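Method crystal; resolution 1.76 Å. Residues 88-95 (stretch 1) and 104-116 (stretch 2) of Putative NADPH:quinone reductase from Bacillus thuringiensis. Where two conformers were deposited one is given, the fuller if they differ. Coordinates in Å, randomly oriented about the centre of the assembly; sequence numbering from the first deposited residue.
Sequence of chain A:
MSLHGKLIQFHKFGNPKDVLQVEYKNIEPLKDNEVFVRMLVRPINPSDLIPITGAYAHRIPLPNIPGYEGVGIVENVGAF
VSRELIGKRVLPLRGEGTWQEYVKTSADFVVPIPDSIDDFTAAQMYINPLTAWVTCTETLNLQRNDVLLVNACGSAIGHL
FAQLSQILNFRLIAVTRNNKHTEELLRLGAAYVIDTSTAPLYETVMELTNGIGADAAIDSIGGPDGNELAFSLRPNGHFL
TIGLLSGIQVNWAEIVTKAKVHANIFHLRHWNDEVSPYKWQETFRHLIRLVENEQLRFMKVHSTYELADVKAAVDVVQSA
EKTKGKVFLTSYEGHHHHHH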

ATOM      1  N   LYS A  88      14.531  18.655   7.927  1.00 30.13           N
ATOM      2  CA  LYS A  88      13.843  18.307   6.664  1.00 28.89           C
ATOM      3  C   LYS A  88      12.636  17.397   6.942  1.00 27.90           C
ATOM      4  O   LYS A  88      12.696  16.597   7.844  1.00 26.29           O
ATOM      5  N   ARG A  89      11.556  17.541   6.163  1.00 26.47           N
ATOM      6  CA  ARG A  89      10.414  16.612   6.201  1.00 25.26           C
ATOM      7  C   ARG A  89      10.721  15.420   5.289  1.00 23.60           C
ATOM      8  O   ARG A  89      11.090  15.595   4.132  1.00 22.74           O
ATOM      9  N   VAL A  90      10.535  14.217   5.827  1.00 22.73           N
ATOM     10  CA  VAL A  90      10.961  12.983   5.180  1.00 22.36           C
ATOM     11  C   VAL A  90       9.999  11.836   5.481  1.00 21.45           C
ATOM     12  O   VAL A  90       9.297  11.870   6.500  1.00 20.92           O
ATOM     13  N   LEU A  91      10.016  10.819   4.620  1.00 21.86           N
ATOM     14  CA  LEU A  91       9.424   9.518   5.006  1.00 21.44           C
ATOM     15  C   LEU A  91      10.532   8.610   5.548  1.00 22.12           C
ATOM     16  O   LEU A  91      11.450   8.252   4.795  1.00 21.95           O
ATOM     17  N   PRO A  92      10.474   8.260   6.836  1.00 21.63           N
ATOM     18  CA  PRO A  92      11.562   7.377   7.321  1.00 22.40           C
ATOM     19  C   PRO A  92      11.219   5.874   7.157  1.00 21.49           C
ATOM     20  O   PRO A  92      10.699   5.238   8.086  1.00 22.95           O
ATOM     21  N   LEU A  93      11.465   5.333   5.976  1.00 22.55           N
ATOM     22  CA  LEU A  93      10.898   4.021   5.606  1.00 21.74           C
ATOM     23  C   LEU A  93      11.927   2.916   5.801  1.00 21.85           C
ATOM     24  O   LEU A  93      13.108   3.205   5.955  1.00 22.98           O
ATOM     25  N   ARG A  94      11.457   1.669   5.835  1.00 22.26           N
ATOM     26  CA  ARG A  94      12.310   0.454   5.889  1.00 22.15           C
ATOM     27  C   ARG A  94      13.219   0.435   7.098  1.00 23.42           C
ATOM     28  O   ARG A  94      14.373  -0.049   7.026  1.00 24.43           O
ATOM     29  N   GLY A  95      12.719   0.973   8.203  1.00 22.66           N
ATOM     30  CA  GLY A  95      13.438   0.970   9.477  1.00 22.76           C
ATOM     31  C   GLY A  95      12.457   0.518  10.531  1.00 22.08           C
ATOM     32  O   GLY A  95      11.782  -0.525  10.380  1.00 21.59           O
ATOM     33  N   LYS A 104      13.589   5.692  13.730  1.00 23.35           N
ATOM     34  CA  LYS A 104      14.904   5.638  13.073  1.00 24.21           C
ATOM     35  C   LYS A 104      14.912   4.699  11.908  1.00 24.67           C
ATOM     36  O   LYS A 104      14.239   3.657  11.942  1.00 25.12           O
ATOM     37  N   THR A 105      15.709   5.037  10.890  1.00 24.26           N
ATOM     38  CA  THR A 105      15.943   4.149   9.787  1.00 25.67           C
ATOM     39  C   THR A 105      17.303   4.536   9.187  1.00 26.44           C
ATOM     40  O   THR A 105      17.856   5.598   9.531  1.00 27.84           O
ATOM     41  N   SER A 106      17.813   3.700   8.302  1.00 26.32           N
ATOM     42  CA  SER A 106      19.053   4.004   7.586  1.00 26.49           C
ATOM     43  C   SER A 106      18.879   5.242   6.684  1.00 27.12           C
ATOM     44  O   SER A 106      17.825   5.417   6.019  1.00 25.36           O
ATOM     45  N   ALA A 107      19.911   6.093   6.634  1.00 26.27           N
ATOM     46  CA  ALA A 107      19.923   7.199   5.656  1.00 27.16           C
ATOM     47  C   ALA A 107      19.544   6.796   4.233  1.00 26.36           C
ATOM     48  O   ALA A 107      18.941   7.591   3.511  1.00 27.54           O
ATOM     49  N   ASP A 108      19.923   5.589   3.819  1.00 26.70           N
ATOM     50  CA  ASP A 108      19.609   5.083   2.468  1.00 27.89           C
ATOM     51  C   ASP A 108      18.140   5.140   2.097  1.00 26.13           C
ATOM     52  O   ASP A 108      17.786   5.255   0.931  1.00 26.88           O
ATOM     53  N   PHE A 109      17.284   5.043   3.095  1.00 26.29           N
ATOM     54  CA  PHE A 109      15.862   4.829   2.822  1.00 25.11           C
ATOM     55  C   PHE A 109      15.008   5.991   3.291  1.00 25.68           C
ATOM     56  O   PHE A 109      13.784   5.877   3.377  1.00 25.69           O
ATOM     57  N   VAL A 110      15.657   7.096   3.649  1.00 24.75           N
ATOM     58  CA  VAL A 110      14.952   8.322   3.976  1.00 24.81           C
ATOM     59  C   VAL A 110      14.500   9.032   2.687  1.00 24.33           C
ATOM     60  O   VAL A 110      15.313   9.375   1.830  1.00 23.93           O
ATOM     61  N   VAL A 111      13.199   9.237   2.524  1.00 22.64           N
ATOM     62  CA  VAL A 111      12.674   9.904   1.334  1.00 21.80           C
ATOM     63  C   VAL A 111      12.340  11.370   1.602  1.00 22.22           C
ATOM     64  O   VAL A 111      11.395  11.672   2.337  1.00 22.47           O
ATOM     65  N   PRO A 112      13.089  12.303   0.977  1.00 22.90           N
ATOM     66  CA  PRO A 112      12.804  13.734   1.143  1.00 23.93           C
ATOM     67  C   PRO A 112      11.452  14.089   0.563  1.00 23.44           C
ATOM     68  O   PRO A 112      11.121  13.610  -0.506  1.00 23.92           O
ATOM     69  N   ILE A 113      10.687  14.935   1.263  1.00 23.23           N
ATOM     70  CA  ILE A 113       9.389  15.398   0.779  1.00 23.85           C
ATOM     71  C   ILE A 113       9.446  16.925   0.534  1.00 24.93           C
ATOM     72  O   ILE A 113       9.892  17.657   1.400  1.00 24.33           O
ATOM     73  N   PRO A 114       9.025  17.378  -0.647  1.00 26.36           N
ATOM     74  CA  PRO A 114       9.092  18.826  -0.971  1.00 26.72           C
ATOM     75  C   PRO A 114       7.993  19.612  -0.261  1.00 28.21           C
ATOM     76  O   PRO A 114       6.978  19.038   0.128  1.00 25.85           O
ATOM     77  N   ASP A 115       8.202  20.918  -0.080  1.00 28.24           N
ATOM     78  CA  ASP A 115       7.247  21.776   0.624  1.00 30.58           C
ATOM     79  C   ASP A 115       5.849  21.786  -0.023  1.00 29.89           C
ATOM     80  O   ASP A 115       4.836  22.004   0.656  1.00 31.24           O
ATOM     81  N   SER A 116       5.833  21.534  -1.320  1.00 30.11           N
ATOM     82  CA  SER A 116       4.624  21.425  -2.144  0.50 30.67           C
ATOM     83  C   SER A 116       3.607  20.375  -1.685  1.00 30.08           C
ATOM     84  O   SER A 116       2.422  20.472  -1.997  1.00 30.37           O
TER

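Strand 89-92 runs antiparallel to the strand that begins at Val110, and the backbone pairing decides where the side chains go. Leu91 N donates to Val111 O (2.8 Å) and Val111 N to Leu91 O (3.0 Å), while Ile113 N reaches Arg89 O (3.0 Å). Alternation then sends Val90, Pro92, Val110 and Pro112 to one face of the sheet, Leu91 and Val111 to the other.

The apolar contacts follow this division. On the first face, Val90 (m) meets Val110 (t), CB to CG1 at 3.5 Å; beta-branched residues suit extended backbone and fill the space close to it. On the second, Leu91 (m, t) sets its CB 4.0 Å from Val111 CB and its CG 3.8 Å from Ile113 CD1. Ile113 (m, m) points toward the first stretch, and Leu93 (m, t) adds CD1 at 4.0 Å from Val111 CG2. These branched aliphatic side chains carry no polar group that would need a partner, which suits residues that are buried.

Thr105 (t) points toward the first stretch and serves both chemistries: OG1 donates to Leu93 O at 2.6 Å, while CG2 lies 4.0 Å from Pro92 CB. Gly95 lies beside it, where an ideal CB would clash with Thr105 CB and Lys104 O.

The two arginines combine flat apolar contact with charge. Arg94 (chi1 m, chi2 t, chi3 p) lays its guanidinium on the ring of Phe109 (m), centres 3.9 Å apart and planes at 17°, a stacked cation-pi pair. Arg89, with chi1 at -120°, covers Ile113 CG2 with one guanidinium face, NH1 to CG2 being 3.8 Å.

Water extends the polar network. Water 1 accepts from Arg89 NH1 (2.9 Å) and donates to Ile113 O and Asp115 OD1 (each 2.7 Å), so that it links the arginine to a backbone carbonyl and a carboxylate. Water 2 bridges Arg89 O and Ile113 O, and water 3 links Arg94 O to Ser106 N.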

ATOM      1  CB  LYS A  88      14.790  17.584   5.700  1.00 30.24           C
ATOM      2  CG  LYS A  88      15.927  18.441   5.083  1.00 33.76           C
ATOM      3  CD  LYS A  88      15.438  19.353   3.961  1.00 38.38           C
ATOM      4  CE  LYS A  88      16.622  20.052   3.267  1.00 41.85           C
ATOM      5  NZ  LYS A  88      17.455  20.785   4.259  1.00 42.68           N
ATOM      6  CB  ARG A  89       9.107  17.291   5.722  1.00 25.77           C
ATOM      7  CG  ARG A  89       7.999  17.311   6.794  1.00 31.33           C
ATOM      8  CD  ARG A  89       6.596  17.815   6.340  1.00 31.27           C
ATOM      9  NE  ARG A  89       6.707  18.540   5.102  1.00 28.10           N
ATOM     10  CZ  ARG A  89       5.876  18.393   4.085  1.00 27.95           C
ATOM     11  NH1 ARG A  89       6.120  19.040   2.969  1.00 29.53           N
ATOM     12  NH2 ARG A  89       4.832  17.573   4.174  1.00 24.36           N
ATOM     13  CB  VAL A  90      12.380  12.517   5.675  1.00 23.02           C
ATOM     14  CG1 VAL A  90      13.433  13.635   5.455  1.00 24.48           C
ATOM     15  CG2 VAL A  90      12.381  12.054   7.093  1.00 24.16           C
ATOM     16  CB  LEU A  91       8.744   8.833   3.808  1.00 21.87           C
ATOM     17  CG  LEU A  91       7.885   9.721   2.906  1.00 19.56           C
ATOM     18  CD1 LEU A  91       7.348   8.875   1.715  1.00 20.77           C
ATOM     19  CD2 LEU A  91       6.743  10.445   3.664  1.00 23.68           C
ATOM     20  CB  PRO A  92      11.671   7.775   8.770  1.00 22.30           C
ATOM     21  CG  PRO A  92      10.261   8.178   9.187  1.00 22.55           C
ATOM     22  CD  PRO A  92       9.608   8.751   7.948  1.00 22.34           C
ATOM     23  CB  LEU A  93      10.369   4.069   4.170  1.00 21.45           C
ATOM     24  CG  LEU A  93       9.421   5.223   3.835  1.00 20.88           C
ATOM     25  CD1 LEU A  93       9.010   5.245   2.355  1.00 20.25           C
ATOM     26  CD2 LEU A  93       8.144   5.151   4.726  1.00 18.80           C
ATOM     27  CB  ARG A  94      13.125   0.319   4.582  1.00 21.87           C
ATOM     28  CG  ARG A  94      12.257   0.273   3.348  1.00 21.09           C
ATOM     29  CD  ARG A  94      13.011   0.229   2.006  1.00 21.83           C
ATOM     30  NE  ARG A  94      13.967  -0.888   1.916  1.00 22.43           N
ATOM     31  CZ  ARG A  94      14.704  -1.115   0.833  1.00 22.45           C
ATOM     32  NH1 ARG A  94      14.532  -0.353  -0.250  1.00 21.80           N
ATOM     33  NH2 ARG A  94      15.597  -2.102   0.830  1.00 21.32           N
ATOM     34  CB  LYS A 104      15.971   5.147  14.056  1.00 24.93           C
ATOM     35  CG  LYS A 104      16.057   5.983  15.319  1.00 28.46           C
ATOM     36  CD  LYS A 104      17.375   5.716  16.055  1.00 32.69           C
ATOM     37  CE  LYS A 104      17.472   4.320  16.603  1.00 36.77           C
ATOM     38  NZ  LYS A 104      16.212   3.956  17.290  1.00 42.01           N
ATOM     39  CB  THR A 105      14.849   4.261   8.665  1.00 24.92           C
ATOM     40  OG1 THR A 105      15.079   3.240   7.681  1.00 24.21           O
ATOM     41  CG2 THR A 105      14.913   5.643   7.968  1.00 24.21           C
ATOM     42  CB  SER A 106      19.487   2.788   6.754  1.00 27.17           C
ATOM     43  OG  SER A 106      20.415   3.164   5.742  1.00 31.89           O
ATOM     44  CB  ALA A 107      21.277   7.893   5.633  1.00 27.12           C
ATOM     45  CB  ASP A 108      20.089   3.621   2.306  1.00 28.25           C
ATOM     46  CG  ASP A 108      21.597   3.511   2.263  1.00 36.29           C
ATOM     47  OD1 ASP A 108      22.270   4.556   2.446  1.00 40.03           O
ATOM     48  OD2 ASP A 108      22.093   2.385   2.055  1.00 42.60           O
ATOM     49  CB  PHE A 109      15.393   3.539   3.506  1.00 25.49           C
ATOM     50  CG  PHE A 109      16.247   2.354   3.164  1.00 26.42           C
ATOM     51  CD1 PHE A 109      16.568   2.081   1.826  1.00 27.48           C
ATOM     52  CD2 PHE A 109      16.755   1.536   4.174  1.00 28.94           C
ATOM     53  CE1 PHE A 109      17.397   0.983   1.486  1.00 29.81           C
ATOM     54  CE2 PHE A 109      17.584   0.445   3.835  1.00 31.29           C
ATOM     55  CZ  PHE A 109      17.889   0.183   2.493  1.00 28.33           C
ATOM     56  CB  VAL A 110      15.860   9.236   4.854  1.00 25.29           C
ATOM     57  CG1 VAL A 110      15.239  10.572   5.004  1.00 26.11           C
ATOM     58  CG2 VAL A 110      16.091   8.602   6.242  1.00 26.02           C
ATOM     59  CB  VAL A 111      11.366   9.191   0.813  1.00 21.77           C
ATOM     60  CG1 VAL A 111      10.844   9.861  -0.425  1.00 21.27           C
ATOM     61  CG2 VAL A 111      11.607   7.670   0.583  1.00 21.10           C
ATOM     62  CB  PRO A 112      13.903  14.407   0.287  1.00 25.11           C
ATOM     63  CG  PRO A 112      15.011  13.393   0.221  1.00 25.92           C
ATOM     64  CD  PRO A 112      14.266  12.063   0.107  1.00 23.89           C
ATOM     65  CB  ILE A 113       8.280  15.099   1.799  1.00 23.38           C
ATOM     66  CG1 ILE A 113       8.163  13.573   1.965  1.00 23.77           C
ATOM     67  CG2 ILE A 113       6.953  15.712   1.327  1.00 23.51           C
ATOM     68  CD1 ILE A 113       7.578  12.814   0.739  1.00 24.57           C
ATOM     69  CB  PRO A 114       8.892  18.845  -2.493  1.00 28.07           C
ATOM     70  CG  PRO A 114       8.054  17.665  -2.780  1.00 28.21           C
ATOM     71  CD  PRO A 114       8.480  16.594  -1.770  1.00 26.29           C
ATOM     72  CB  ASP A 115       7.794  23.209   0.707  1.00 30.74           C
ATOM     73  CG  ASP A 115       9.060  23.305   1.542  1.00 34.90           C
ATOM     74  OD1 ASP A 115       9.414  22.347   2.260  1.00 34.67           O
ATOM     75  OD2 ASP A 115       9.718  24.360   1.469  1.00 37.99           O
ATOM     76  CB  SER A 116       5.052  21.070  -3.567  0.50 30.89           C
ATOM     77  OG  SER A 116       4.082  21.466  -4.504  0.50 34.10           O
TER
HETATM   78  O   HOH W   1       8.947  19.778   2.864  1.00 27.63           O
HETATM   79  O   HOH W   2      12.370  17.672   2.659  1.00 33.78           O
HETATM   80  O   HOH W   3      16.921   0.744   7.835  1.00 28.93           O